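Local coordinates for maintenance of ploidy protein MOB1 (Saccharomyces cerevisiae, PDB 2HJN) that binds and activates the DBF2 protein kinase, allowing its phosphorylation by CDC15 in late anaphase as part of the mitotic exit network, at residues 92-100 against 191-201. Residues are numbered along the deposited sequence; the frame is centred on the assembly and turned at random.
Sequences MLYGSITEF and EILELNLQTVL
The backbones come nearest at Leu93/Leu201 and Ile97/Glu191, CA to CA 7.1 Å and 6.6 Å, as the end of helix 75-97 and the 3-10 turn 98-100 pack on the end of helix 189-194 and the first turn of helix 198-214. A Schellman motif ends helix 189-194, with Asn196 at positive phi and Leu197 at the N-cap position of helix 198-214. The join is largely apolar. Leu93 meets the start of helix 198-214 with both branches, CD1 lying 3.9 Å from Leu201 CD1 and CD2 reaching Val200 CG1. Selenomethionine Met92, bent at chi2 and chi3, brings CE to the same Val200 methyl. Ile192 CD1 touches Ile97 CG2 and Ser96 OG; that hydroxyl, set between the backbone N and the carbonyl carbon (chi1 78°), bonds Leu93 O at 2.8 Å, while Leu197 CD1 packs against OG at 3.4 Å. Glu191 CG makes a CH-pi contact over one face of Phe100, 3.9 Å from the ring centroid, its carboxylate plane 9° from parallel to the ring. Replacing Glu191 by an alanine would probably leave His188 without the OE1 hydrogen-bond partner and Phe100 without the methylene over its ring. Glu191 is thus a second-shell residue of the MOB1/phocein zinc site (Cys101, Cys106, His183, His188), consistent with orienting the His188 imidazole; Cys101 follows the 3-10 turn and His188 precedes helix 189-194.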
loop_
_atom_site.group_PDB
_atom_site.type_symbol
_atom_site.label_atom_id
_atom_site.label_comp_id
_atom_site.label_asym_id
_atom_site.label_seq_id
_atom_site.Cartn_x
_atom_site.Cartn_y
_atom_site.Cartn_z
HETATM N N MSE A 92 0.361 -5.281 3.479
HETATM C CA MSE A 92 0.099 -4.080 2.664
HETATM C C MSE A 92 1.187 -3.020 2.873
HETATM O O MSE A 92 1.689 -2.424 1.896
HETATM C CB MSE A 92 -1.323 -3.519 2.937
HETATM C CG MSE A 92 -1.616 -2.148 2.208
HETATM SE SE MSE A 92 -0.885 -0.613 3.194
HETATM C CE MSE A 92 -2.123 -0.796 4.689
ATOM N N LEU A 93 1.612 -2.836 4.119
ATOM C CA LEU A 93 2.660 -1.850 4.439
ATOM C C LEU A 93 4.058 -2.255 3.913
ATOM O O LEU A 93 4.756 -1.439 3.327
ATOM C CB LEU A 93 2.668 -1.554 5.934
ATOM C CG LEU A 93 1.468 -0.736 6.484
ATOM C CD1 LEU A 93 1.397 -0.943 7.987
ATOM C CD2 LEU A 93 1.524 0.777 6.156
ATOM N N TYR A 94 4.455 -3.523 4.060
ATOM C CA TYR A 94 5.758 -3.972 3.456
ATOM C C TYR A 94 5.727 -3.933 1.963
ATOM O O TYR A 94 6.693 -3.531 1.297
ATOM C CB TYR A 94 6.213 -5.349 3.990
ATOM C CG TYR A 94 7.682 -5.391 4.308
ATOM C CD1 TYR A 94 8.132 -5.205 5.609
ATOM C CD2 TYR A 94 8.632 -5.581 3.312
ATOM C CE1 TYR A 94 9.490 -5.207 5.907
ATOM C CE2 TYR A 94 10.032 -5.607 3.606
ATOM C CZ TYR A 94 10.436 -5.416 4.902
ATOM O OH TYR A 94 11.764 -5.443 5.220
ATOM N N GLY A 95 4.596 -4.275 1.419
ATOM C CA GLY A 95 4.395 -4.258 -0.011
ATOM C C GLY A 95 4.566 -2.887 -0.599
ATOM O O GLY A 95 4.986 -2.767 -1.727
ATOM N N SER A 96 4.188 -1.842 0.130
ATOM C CA SER A 96 4.318 -0.479 -0.387
ATOM C C SER A 96 5.783 -0.031 -0.572
ATOM O O SER A 96 6.111 0.785 -1.460
ATOM C CB SER A 96 3.545 0.521 0.504
ATOM O OG SER A 96 4.268 0.831 1.684
ATOM N N ILE A 97 6.672 -0.582 0.248
ATOM C CA ILE A 97 8.076 -0.158 0.214
ATOM C C ILE A 97 9.058 -1.257 -0.224
ATOM O O ILE A 97 10.283 -1.071 -0.134
ATOM C CB ILE A 97 8.518 0.533 1.544
ATOM C CG1 ILE A 97 8.154 -0.310 2.784
ATOM C CG2 ILE A 97 7.859 1.881 1.642
ATOM C CD1 ILE A 97 9.181 -1.334 3.188
ATOM N N THR A 98 8.511 -2.382 -0.691
ATOM C CA THR A 98 9.328 -3.594 -0.898
ATOM C C THR A 98 10.537 -3.419 -1.853
ATOM O O THR A 98 11.613 -4.085 -1.682
ATOM C CB THR A 98 8.459 -4.776 -1.407
ATOM O OG1 THR A 98 9.276 -5.940 -1.460
ATOM C CG2 THR A 98 7.902 -4.512 -2.846
ATOM N N GLU A 99 10.377 -2.548 -2.846
ATOM C CA GLU A 99 11.486 -2.286 -3.778
ATOM C C GLU A 99 12.655 -1.543 -3.136
ATOM O O GLU A 99 13.710 -1.474 -3.737
ATOM C CB GLU A 99 11.037 -1.534 -5.047
ATOM C CG GLU A 99 10.127 -2.300 -5.990
ATOM C CD GLU A 99 9.760 -1.458 -7.242
ATOM O OE1 GLU A 99 10.645 -1.125 -8.042
ATOM O OE2 GLU A 99 8.595 -1.098 -7.397
ATOM N N PHE A 100 12.469 -0.976 -1.939
ATOM C CA PHE A 100 13.537 -0.251 -1.195
ATOM C C PHE A 100 14.264 -1.123 -0.155
ATOM O O PHE A 100 15.192 -0.670 0.501
ATOM C CB PHE A 100 12.937 0.969 -0.489
ATOM C CG PHE A 100 12.128 1.873 -1.413
ATOM C CD1 PHE A 100 10.751 2.009 -1.247
ATOM C CD2 PHE A 100 12.737 2.526 -2.471
ATOM C CE1 PHE A 100 9.992 2.815 -2.102
ATOM C CE2 PHE A 100 11.986 3.340 -3.339
ATOM C CZ PHE A 100 10.606 3.485 -3.146
ATOM N N GLU A 191 10.506 6.378 3.367
ATOM C CA GLU A 191 9.847 5.932 2.125
ATOM C C GLU A 191 8.351 5.875 2.372
ATOM O O GLU A 191 7.569 6.195 1.516
ATOM C CB GLU A 191 10.434 4.589 1.686
ATOM C CG GLU A 191 11.865 4.714 1.049
ATOM C CD GLU A 191 12.899 3.770 1.664
ATOM O OE1 GLU A 191 12.558 2.974 2.549
ATOM O OE2 GLU A 191 14.080 3.814 1.264
ATOM N N ILE A 192 7.977 5.507 3.581
ATOM C CA ILE A 192 6.599 5.470 4.016
ATOM C C ILE A 192 6.038 6.922 3.930
ATOM O O ILE A 192 4.943 7.172 3.413
ATOM C CB ILE A 192 6.522 4.846 5.462
ATOM C CG1 ILE A 192 6.674 3.284 5.443
ATOM C CG2 ILE A 192 5.248 5.346 6.285
ATOM C CD1 ILE A 192 5.574 2.613 4.566
ATOM N N LEU A 193 6.835 7.857 4.428
ATOM C CA LEU A 193 6.558 9.307 4.374
ATOM C C LEU A 193 6.423 9.860 2.949
ATOM O O LEU A 193 5.475 10.605 2.642
ATOM C CB LEU A 193 7.710 10.040 5.128
ATOM C CG LEU A 193 7.522 11.405 5.791
ATOM C CD1 LEU A 193 6.354 11.389 6.720
ATOM C CD2 LEU A 193 8.801 11.799 6.561
ATOM N N GLU A 194 7.381 9.542 2.081
ATOM C CA GLU A 194 7.268 9.832 0.613
ATOM C C GLU A 194 5.892 9.443 -0.013
ATOM O O GLU A 194 5.378 10.140 -0.910
ATOM C CB GLU A 194 8.395 9.095 -0.115
ATOM C CG GLU A 194 8.583 9.382 -1.605
ATOM C CD GLU A 194 9.215 8.188 -2.413
ATOM O OE1 GLU A 194 8.753 8.019 -3.576
ATOM O OE2 GLU A 194 10.154 7.437 -1.910
ATOM N N LEU A 195 5.317 8.332 0.465
ATOM C CA LEU A 195 4.058 7.798 -0.062
ATOM C C LEU A 195 2.843 8.241 0.773
ATOM O O LEU A 195 1.703 7.813 0.529
ATOM C CB LEU A 195 4.152 6.274 -0.136
ATOM C CG LEU A 195 5.178 5.657 -1.109
ATOM C CD1 LEU A 195 5.323 4.155 -0.876
ATOM C CD2 LEU A 195 4.776 5.990 -2.571
ATOM N N ASN A 196 3.095 9.082 1.772
ATOM C CA ASN A 196 2.042 9.648 2.620
ATOM C C ASN A 196 1.327 8.540 3.422
ATOM O O ASN A 196 0.144 8.603 3.642
ATOM C CB ASN A 196 1.044 10.532 1.814
ATOM C CG ASN A 196 1.754 11.561 0.920
ATOM O OD1 ASN A 196 2.622 12.321 1.379
ATOM N ND2 ASN A 196 1.408 11.558 -0.388
ATOM N N LEU A 197 2.078 7.538 3.887
ATOM C CA LEU A 197 1.481 6.400 4.608
ATOM C C LEU A 197 1.783 6.430 6.090
ATOM O O LEU A 197 1.548 5.445 6.785
ATOM C CB LEU A 197 2.008 5.083 4.039
ATOM C CG LEU A 197 1.422 4.710 2.689
ATOM C CD1 LEU A 197 2.243 3.558 2.004
ATOM C CD2 LEU A 197 -0.009 4.261 2.948
ATOM N N GLN A 198 2.302 7.569 6.572
ATOM C CA GLN A 198 2.661 7.707 8.001
ATOM C C GLN A 198 1.504 7.454 8.937
ATOM O O GLN A 198 1.682 6.783 9.968
ATOM C CB GLN A 198 3.357 9.058 8.335
ATOM C CG GLN A 198 2.518 10.278 7.999
ATOM C CD GLN A 198 2.880 10.954 6.710
ATOM O OE1 GLN A 198 3.027 12.210 6.645
ATOM N NE2 GLN A 198 3.028 10.171 5.678
ATOM N N THR A 199 0.307 7.936 8.572
ATOM C CA THR A 199 -0.885 7.826 9.452
ATOM C C THR A 199 -1.458 6.402 9.428
ATOM O O THR A 199 -1.797 5.859 10.475
ATOM C CB THR A 199 -1.972 8.938 9.141
ATOM O OG1 THR A 199 -1.382 10.249 9.224
ATOM C CG2 THR A 199 -3.115 8.885 10.154
ATOM N N VAL A 200 -1.485 5.775 8.246
ATOM C CA VAL A 200 -1.875 4.382 8.126
ATOM C C VAL A 200 -0.888 3.488 8.921
ATOM O O VAL A 200 -1.319 2.537 9.604
ATOM C CB VAL A 200 -1.977 3.927 6.646
ATOM C CG1 VAL A 200 -2.245 2.421 6.560
ATOM C CG2 VAL A 200 -3.081 4.644 5.955
ATOM N N LEU A 201 0.413 3.776 8.832
ATOM C CA LEU A 201 1.416 2.953 9.554
ATOM C C LEU A 201 1.204 3.098 11.064
ATOM O O LEU A 201 1.126 2.107 11.781
ATOM C CB LEU A 201 2.866 3.381 9.193
ATOM C CG LEU A 201 4.024 2.716 9.962
ATOM C CD1 LEU A 201 3.953 1.182 9.972
ATOM C CD2 LEU A 201 5.414 3.223 9.387
HETATM O O HOH W 1 16.472 1.358 1.649
#